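Local structure of 457aa long hypothetical protein (Pyrococcus horikoshii, 2CSU) at residues Pro405-Phe410 / Gly427-Glu432; Asn294-Met299 / Met371-Cys376; Arg284-Pro289 / Ala441-Glu446. The protein is of unknown function but joins a Rossmann-type CoA binding domain to two further domains of the CoA ligase family, and is present as a pair of chains. One frame throughout, in Å; residues are numbered along the deposited sequence.

Interaction 1 of 3, residues Pro405-Phe410 / Gly427-Glu432; sequences PVLAMF and GIPTYE
Ala408 and Thr430 face each other on one side of a short parallel pairing, Met409 and Tyr431 on the other. Three backbone bonds set the register: Ala408 N to Pro429 O, Tyr431 N to Ala408 O and Phe410 N to Tyr431 O. The second is the shortest at 2.7 Å, and the third is the most bent, 134° at the hydrogen.

On the Ala408 side the CB touches two branches of segment 427-432, 3.5 Å from Thr430 OG1 and 3.7 Å from Ile428 CG2. Thr430 OG1 sits beside its own backbone N (chi1 -67°) and gives its hydrogen to Ile428 O at 3.2 Å, coming from above the carbonyl plane, while its methyl CG2 turns to Phe410 CB. The hydroxyl is thus satisfied within its own segment.

On the opposite side the Tyr431 ring presents its edge: CD1 lies 3.4 Å from Ala408 O, which is in the ring plane. The same oxygen therefore receives the Tyr431 N-H and meets the rim of its ring. Met409 CG, anti to the backbone N (chi1 -159°), comes 3.4 Å from Tyr431 O. Leu407 reaches over with CD2 to Pro429 CG, 4.2 Å away. Beyond the pair, Tyr431 OH bonds to Ser281 O and its ring makes a cation-pi contact with Arg284.

The two strands and helix 417-424 between them form a beta-alpha-beta unit; Gly427 closes that helix as the C-prime residue of a Schellman motif. Phe410, Ile428 and Thr430 pack on Leu423 of this helix, whereas Leu407 and Tyr431 lie against helix 434-450, and strand 371-377 flanks 406-411.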
# COMPACT_ATOMS: atom_id res chain seq x y z
N PRO A 405 -18.05 11.43 -12.26
CA PRO A 405 -16.79 10.78 -11.94
C PRO A 405 -16.97 9.29 -11.64
O PRO A 405 -17.96 8.88 -11.03
CB PRO A 405 -16.31 11.56 -10.71
CG PRO A 405 -17.59 11.96 -10.05
CD PRO A 405 -18.44 12.40 -11.22
N VAL A 406 -16.02 8.49 -12.10
CA VAL A 406 -16.03 7.05 -11.85
C VAL A 406 -14.71 6.60 -11.22
O VAL A 406 -13.62 6.85 -11.72
CB VAL A 406 -16.23 6.34 -13.19
CG1 VAL A 406 -16.15 4.83 -12.99
CG2 VAL A 406 -17.59 6.70 -13.76
N LEU A 407 -14.84 5.96 -10.04
CA LEU A 407 -13.66 5.46 -9.36
C LEU A 407 -13.69 3.93 -9.27
O LEU A 407 -14.73 3.30 -9.20
CB LEU A 407 -13.63 6.06 -7.96
CG LEU A 407 -13.59 7.59 -7.99
CD1 LEU A 407 -13.51 8.20 -6.58
CD2 LEU A 407 -12.38 8.12 -8.76
N ALA A 408 -12.48 3.34 -9.33
CA ALA A 408 -12.41 1.89 -9.26
C ALA A 408 -11.54 1.43 -8.09
O ALA A 408 -10.56 2.06 -7.71
CB ALA A 408 -11.83 1.37 -10.58
N MSE A 409 -11.98 0.32 -7.47
CA MSE A 409 -11.13 -0.34 -6.50
C MSE A 409 -11.06 -1.84 -6.78
O MSE A 409 -12.00 -2.58 -6.55
CB MSE A 409 -11.73 -0.10 -5.11
CG MSE A 409 -10.70 -0.28 -3.99
SE MSE A 409 -11.13 -1.63 -2.88
CE MSE A 409 -9.66 -2.63 -3.12
N PHE A 410 -9.90 -2.25 -7.33
CA PHE A 410 -9.77 -3.63 -7.76
C PHE A 410 -8.79 -4.42 -6.89
O PHE A 410 -7.75 -3.92 -6.46
CB PHE A 410 -9.28 -3.63 -9.21
CG PHE A 410 -10.46 -3.66 -10.14
CD1 PHE A 410 -11.47 -2.72 -10.00
CD2 PHE A 410 -10.51 -4.61 -11.15
CE1 PHE A 410 -12.55 -2.74 -10.88
CE2 PHE A 410 -11.59 -4.61 -12.03
CZ PHE A 410 -12.61 -3.68 -11.90
N GLY A 427 -8.27 6.46 -18.16
CA GLY A 427 -8.56 7.60 -17.30
C GLY A 427 -9.41 7.20 -16.09
O GLY A 427 -9.90 8.04 -15.34
N ILE A 428 -9.53 5.94 -15.70
CA ILE A 428 -10.21 5.60 -14.46
C ILE A 428 -9.24 5.31 -13.33
O ILE A 428 -8.59 4.27 -13.32
CB ILE A 428 -11.09 4.34 -14.64
CG1 ILE A 428 -12.21 4.63 -15.64
CG2 ILE A 428 -11.63 3.89 -13.29
CD1 ILE A 428 -13.15 3.44 -15.86
N PRO A 429 -9.15 6.23 -12.35
CA PRO A 429 -8.24 6.03 -11.21
C PRO A 429 -8.61 4.71 -10.54
O PRO A 429 -9.78 4.48 -10.24
CB PRO A 429 -8.52 7.23 -10.31
CG PRO A 429 -9.01 8.27 -11.27
CD PRO A 429 -9.91 7.48 -12.19
N THR A 430 -7.63 3.85 -10.31
CA THR A 430 -7.90 2.56 -9.69
C THR A 430 -7.12 2.36 -8.42
O THR A 430 -5.89 2.49 -8.39
CB THR A 430 -7.62 1.42 -10.68
OG1 THR A 430 -8.58 1.48 -11.74
CG2 THR A 430 -7.73 0.05 -9.99
N TYR A 431 -7.84 2.03 -7.36
CA TYR A 431 -7.23 1.85 -6.06
C TYR A 431 -7.27 0.41 -5.60
O TYR A 431 -8.01 -0.39 -6.14
CB TYR A 431 -7.91 2.78 -5.05
CG TYR A 431 -7.89 4.22 -5.52
CD1 TYR A 431 -8.81 4.69 -6.46
CD2 TYR A 431 -6.91 5.09 -5.06
CE1 TYR A 431 -8.75 6.01 -6.93
CE2 TYR A 431 -6.84 6.40 -5.53
CZ TYR A 431 -7.76 6.86 -6.46
OH TYR A 431 -7.67 8.16 -6.90
N GLU A 432 -6.48 0.10 -4.58
CA GLU A 432 -6.42 -1.25 -4.05
C GLU A 432 -6.87 -1.27 -2.60
O GLU A 432 -6.93 -2.33 -1.98
CB GLU A 432 -4.97 -1.79 -4.19
CG GLU A 432 -4.72 -3.18 -3.61
CD GLU A 432 -3.58 -3.93 -4.30
OE1 GLU A 432 -3.02 -4.88 -3.69
OE2 GLU A 432 -3.25 -3.59 -5.47

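Interaction 2 of 3, residues Asn294-Met299 / Met371-Cys376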
# COMPACT_ATOMS: atom_id res chain seq x y z
N ASN A 294 -22.86 14.84 -3.71
CA ASN A 294 -22.06 13.93 -2.90
C ASN A 294 -22.73 12.57 -2.69
O ASN A 294 -22.39 11.86 -1.75
CB ASN A 294 -21.80 14.56 -1.53
CG ASN A 294 -23.04 14.57 -0.65
OD1 ASN A 294 -24.15 14.79 -1.13
ND2 ASN A 294 -22.85 14.32 0.64
N LYS A 295 -23.67 12.22 -3.56
CA LYS A 295 -24.36 10.94 -3.44
C LYS A 295 -23.66 9.92 -4.33
O LYS A 295 -23.67 10.01 -5.56
CB LYS A 295 -25.83 11.10 -3.84
CG LYS A 295 -26.62 12.05 -2.94
CD LYS A 295 -26.63 11.57 -1.49
CE LYS A 295 -27.39 12.52 -0.57
NZ LYS A 295 -26.78 13.89 -0.51
N VAL A 296 -23.05 8.92 -3.70
CA VAL A 296 -22.30 7.93 -4.43
C VAL A 296 -23.01 6.59 -4.56
O VAL A 296 -23.79 6.20 -3.70
CB VAL A 296 -20.93 7.70 -3.74
CG1 VAL A 296 -20.04 6.82 -4.60
CG2 VAL A 296 -20.28 9.03 -3.47
N ALA A 297 -22.73 5.91 -5.67
CA ALA A 297 -23.29 4.59 -5.90
C ALA A 297 -22.12 3.61 -5.84
O ALA A 297 -21.09 3.81 -6.49
CB ALA A 297 -23.94 4.52 -7.26
N ILE A 298 -22.29 2.57 -5.04
CA ILE A 298 -21.26 1.55 -4.91
C ILE A 298 -21.71 0.25 -5.58
O ILE A 298 -22.78 -0.28 -5.26
CB ILE A 298 -20.97 1.19 -3.44
CG1 ILE A 298 -20.46 2.42 -2.67
CG2 ILE A 298 -19.95 0.07 -3.38
CD1 ILE A 298 -20.41 2.20 -1.17
N MSE A 299 -20.92 -0.25 -6.53
CA MSE A 299 -21.23 -1.53 -7.17
C MSE A 299 -20.05 -2.46 -6.85
O MSE A 299 -18.89 -2.05 -6.91
CB MSE A 299 -21.45 -1.38 -8.68
CG MSE A 299 -20.45 -0.49 -9.43
SE MSE A 299 -20.89 -0.28 -11.19
CE MSE A 299 -20.19 -1.69 -11.77
N MSE A 371 -21.72 9.96 -8.29
CA MSE A 371 -20.44 9.32 -8.46
C MSE A 371 -20.60 7.80 -8.39
O MSE A 371 -21.44 7.30 -7.67
CB MSE A 371 -19.48 9.81 -7.36
CG MSE A 371 -18.01 9.50 -7.61
SE MSE A 371 -16.95 10.49 -6.53
CE MSE A 371 -16.77 9.45 -5.32
N LEU A 372 -19.79 7.08 -9.16
CA LEU A 372 -19.85 5.63 -9.18
C LEU A 372 -18.51 5.02 -8.76
O LEU A 372 -17.47 5.32 -9.35
CB LEU A 372 -20.24 5.14 -10.58
CG LEU A 372 -20.45 3.65 -10.86
CD1 LEU A 372 -21.63 3.16 -10.03
CD2 LEU A 372 -20.73 3.39 -12.31
N ILE A 373 -18.54 4.19 -7.73
CA ILE A 373 -17.38 3.43 -7.27
C ILE A 373 -17.49 1.94 -7.63
O ILE A 373 -18.35 1.22 -7.14
CB ILE A 373 -17.26 3.60 -5.76
CG1 ILE A 373 -16.78 5.01 -5.42
CG2 ILE A 373 -16.22 2.60 -5.20
CD1 ILE A 373 -16.55 5.21 -3.92
N ALA A 374 -16.61 1.51 -8.55
CA ALA A 374 -16.63 0.10 -8.94
C ALA A 374 -15.60 -0.74 -8.16
O ALA A 374 -14.40 -0.54 -8.23
CB ALA A 374 -16.33 0.02 -10.44
N ILE A 375 -16.13 -1.71 -7.37
CA ILE A 375 -15.26 -2.59 -6.58
C ILE A 375 -15.27 -4.03 -7.12
O ILE A 375 -16.31 -4.64 -7.33
CB ILE A 375 -15.77 -2.58 -5.14
CG1 ILE A 375 -15.70 -1.16 -4.56
CG2 ILE A 375 -14.89 -3.49 -4.26
CD1 ILE A 375 -16.31 -1.08 -3.16
N CYS A 376 -14.06 -4.56 -7.39
CA CYS A 376 -14.03 -5.89 -7.93
C CYS A 376 -12.86 -6.68 -7.37
O CYS A 376 -11.70 -6.36 -7.56
CB CYS A 376 -13.86 -5.78 -9.45
SG CYS A 376 -13.60 -7.39 -10.23
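The flat groups that meet between Ala297, Met299, Met371 and Ile373 are peptide units rather than rings, and they join two parallel strands whose faces carry different side chains. Val296, Ile298, Met371 and Ile373 lie on one face of the sheet; Ala297, Met299, Leu372 and Ala374 lie on the other. Across the seam the bonds alternate from strand to strand: Ala297 N to Met371 O, Ile373 N to Ala297 O, Met299 N to Ile373 O and Ile375 N to Met299 O. The first and last are the shortest, with Ala297 N 2.8 Å from Met371 O. All four donors approach nearly along the C=O axis, and the N-H...O angles are nearly straight, 173° in the two central bonds. A weak bond from Met371 N to Lys295 O opens the ladder. The strand axes come within 4.6 Å, and their directions differ by 24°.

On the Val296 face, the Val296 and Met371 side chains lie side by side, pointing the same way, with Val296 CG2 near Met371 CE. Val296 CG1 meets Ile373 CG1 at 3.8 Å as those two chains cross at a slant. The next contact along this face is branch to branch, Ile298 CG2 against Ile375 CD1. On the other face Met299 carries the packing. Its CG lies between the backbone N and the carbonyl carbon (chi1 44°), which sets it 3.5 Å from Ile373 O and near Leu372 CD1. The selenium of this selenomethionine sits near both methyls of Leu372, with CD1 3.7 Å away. Leu372 CD1 also touches Ala297 CB.

Helix 303-314 rests on Ile298, Ile373 and Ile375, and helix 434-450 on Met371 and Ile373. Against the opposite face, helix 353-365 packs on Met299 and Leu372 through Leu363, giving a three-layer alpha/beta/alpha arrangement; strand 406-411 continues the sheet beyond 371-377.

Interaction 3 of 3, residues Arg284-Pro289 / Ala441-Glu446; sequences RAFSQP and AYALVE
Phe286 and Leu444 bring the two backbones to a closest CA separation of 6.9 Å, where the irregular chain of 284-289 turns past the side of the helix that runs throughout 441-446.

Leu444 is the projecting group. Its CG lies anti to the carbonyl carbon (chi1 -83°), and CD2 enters the bend of the loop, 3.6 Å from Ala285 O and likewise 3.6 Å from Pro289 O. A methyl thus meets two backbone oxygens, which is van der Waals packing. The other methyl, CD1, is 4.3 Å from Ala285 CB, so the fork of the leucine reaches both the side chain and the carbonyl of Ala285. Within the loop the backbone has a weak bond, Gln288 N to Ala285 O.

The loop follows helix 276-283 and leads to strand 295-300, the first strand of the sheet on which helix 434-450 packs. By sequence, Ala285 and Phe286 belong with the succinyl-CoA ligase like flavodoxin domain and Ala443 and Leu444 with the ligase-CoA domain, so the contact probably lies where these two parts meet in the fold.

The ring end of Phe286 comes near the helix. CZ, at the far end of the ring, lies 3.6 Å from Ala443 O and 4.2 Å from Ala443 CB, and CD1 is 4.3 Å from Leu444 CD2; both the oxygen and the methyl stand obliquely to the ring. Neither a hydrogen bond nor a salt bridge joins the segments, consistent with apolar side chains fitted against main chain. Strand 271-273 adds Leu271, which touches both Phe286 and Ala443. Ala285 also packs on Ala440 one turn back, and the amide of Gln288 turns from the helix to bond Val406 N and Gly427 O.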
# COMPACT_ATOMS: atom_id res chain seq x y z
N ARG A 284 -4.63 12.14 -7.82
CA ARG A 284 -4.73 11.54 -9.15
C ARG A 284 -6.16 11.12 -9.47
O ARG A 284 -6.42 10.38 -10.41
CB ARG A 284 -3.81 10.32 -9.19
CG ARG A 284 -4.35 9.16 -8.36
CD ARG A 284 -3.80 7.81 -8.83
NE ARG A 284 -3.73 6.86 -7.72
CZ ARG A 284 -4.13 5.60 -7.95
NH1 ARG A 284 -4.57 5.25 -9.15
NH2 ARG A 284 -4.08 4.70 -6.96
N ALA A 285 -7.10 11.63 -8.65
CA ALA A 285 -8.50 11.34 -8.90
C ALA A 285 -9.12 12.38 -9.83
O ALA A 285 -10.26 12.28 -10.26
CB ALA A 285 -9.24 11.34 -7.56
N PHE A 286 -8.33 13.44 -10.09
CA PHE A 286 -8.86 14.50 -10.95
C PHE A 286 -8.63 14.19 -12.43
O PHE A 286 -8.54 15.08 -13.27
CB PHE A 286 -8.16 15.81 -10.57
CG PHE A 286 -8.60 16.25 -9.21
CD1 PHE A 286 -9.81 16.94 -9.07
CD2 PHE A 286 -7.81 15.99 -8.10
CE1 PHE A 286 -10.21 17.36 -7.81
CE2 PHE A 286 -8.23 16.42 -6.85
CZ PHE A 286 -9.43 17.10 -6.70
N SER A 287 -8.49 12.88 -12.72
CA SER A 287 -8.53 12.45 -14.11
C SER A 287 -9.99 12.29 -14.56
O SER A 287 -10.30 12.04 -15.72
CB SER A 287 -7.80 11.11 -14.21
OG SER A 287 -8.76 10.05 -14.31
N GLN A 288 -10.89 12.39 -13.56
CA GLN A 288 -12.31 12.31 -13.83
C GLN A 288 -12.99 13.66 -13.61
O GLN A 288 -12.41 14.61 -13.11
CB GLN A 288 -12.92 11.27 -12.89
CG GLN A 288 -12.35 9.87 -13.11
CD GLN A 288 -13.20 9.14 -14.13
OE1 GLN A 288 -14.42 9.14 -14.09
NE2 GLN A 288 -12.49 8.50 -15.08
N PRO A 289 -14.27 13.74 -14.04
CA PRO A 289 -15.05 14.96 -13.88
C PRO A 289 -15.36 15.24 -12.41
O PRO A 289 -15.53 14.34 -11.60
CB PRO A 289 -16.35 14.79 -14.66
CG PRO A 289 -16.12 13.57 -15.55
CD PRO A 289 -15.07 12.72 -14.69
N ALA A 441 -12.63 9.88 -3.57
CA ALA A 441 -14.03 10.27 -3.66
C ALA A 441 -14.24 11.58 -2.91
O ALA A 441 -14.97 12.47 -3.36
CB ALA A 441 -14.90 9.19 -3.03
N TYR A 442 -13.59 11.68 -1.75
CA TYR A 442 -13.66 12.87 -0.91
C TYR A 442 -13.02 14.06 -1.61
O TYR A 442 -13.57 15.16 -1.60
CB TYR A 442 -12.95 12.63 0.43
CG TYR A 442 -12.74 13.89 1.24
CD1 TYR A 442 -13.80 14.49 1.92
CD2 TYR A 442 -11.50 14.52 1.28
CE1 TYR A 442 -13.63 15.68 2.64
CE2 TYR A 442 -11.31 15.71 1.98
CZ TYR A 442 -12.38 16.28 2.66
OH TYR A 442 -12.20 17.46 3.34
N ALA A 443 -11.86 13.85 -2.21
CA ALA A 443 -11.17 14.95 -2.89
C ALA A 443 -12.00 15.51 -4.04
O ALA A 443 -11.99 16.72 -4.27
CB ALA A 443 -9.80 14.50 -3.38
N LEU A 444 -12.72 14.65 -4.75
CA LEU A 444 -13.54 15.09 -5.87
C LEU A 444 -14.72 15.96 -5.42
O LEU A 444 -15.04 16.96 -6.05
CB LEU A 444 -14.04 13.87 -6.67
CG LEU A 444 -13.07 13.27 -7.72
CD1 LEU A 444 -13.46 11.82 -8.05
CD2 LEU A 444 -13.09 14.12 -8.98
N VAL A 445 -15.38 15.57 -4.33
CA VAL A 445 -16.51 16.35 -3.85
C VAL A 445 -16.04 17.70 -3.30
O VAL A 445 -16.62 18.73 -3.63
CB VAL A 445 -17.31 15.59 -2.75
CG1 VAL A 445 -18.33 16.50 -2.10
CG2 VAL A 445 -18.02 14.41 -3.37
N GLU A 446 -14.99 17.69 -2.49
CA GLU A 446 -14.46 18.94 -1.92
C GLU A 446 -14.04 19.93 -3.00
O GLU A 446 -14.27 21.14 -2.86
CB GLU A 446 -13.29 18.66 -0.99
CG GLU A 446 -13.66 18.63 0.49
CD GLU A 446 -14.10 19.99 1.03
OE1 GLU A 446 -14.70 20.03 2.13
OE2 GLU A 446 -13.86 21.01 0.36

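Overall arrangement
All three contacts are largely buried, yet their chemistry differs. Interactions 1 and 2 are parallel strand pairings in one sheet: strands 371-377 and 406-411 are neighbours, so Leu407 O to Ala374 N (2.7 Å) probably continues the hydrogen-bond network from one to the other. Interaction 2 has the longer ladder; interaction 1 lies at one end of this sheet's series of strand pairs and adds polar side-chain partners. Interaction 3 has no hydrogen bond across its two segments and sets a loop against helix 434-450, which follows strand 430-431 and packs on the sheet through Met371. Along the chain it encloses the other two. The centres lie 10 to 13 Å apart.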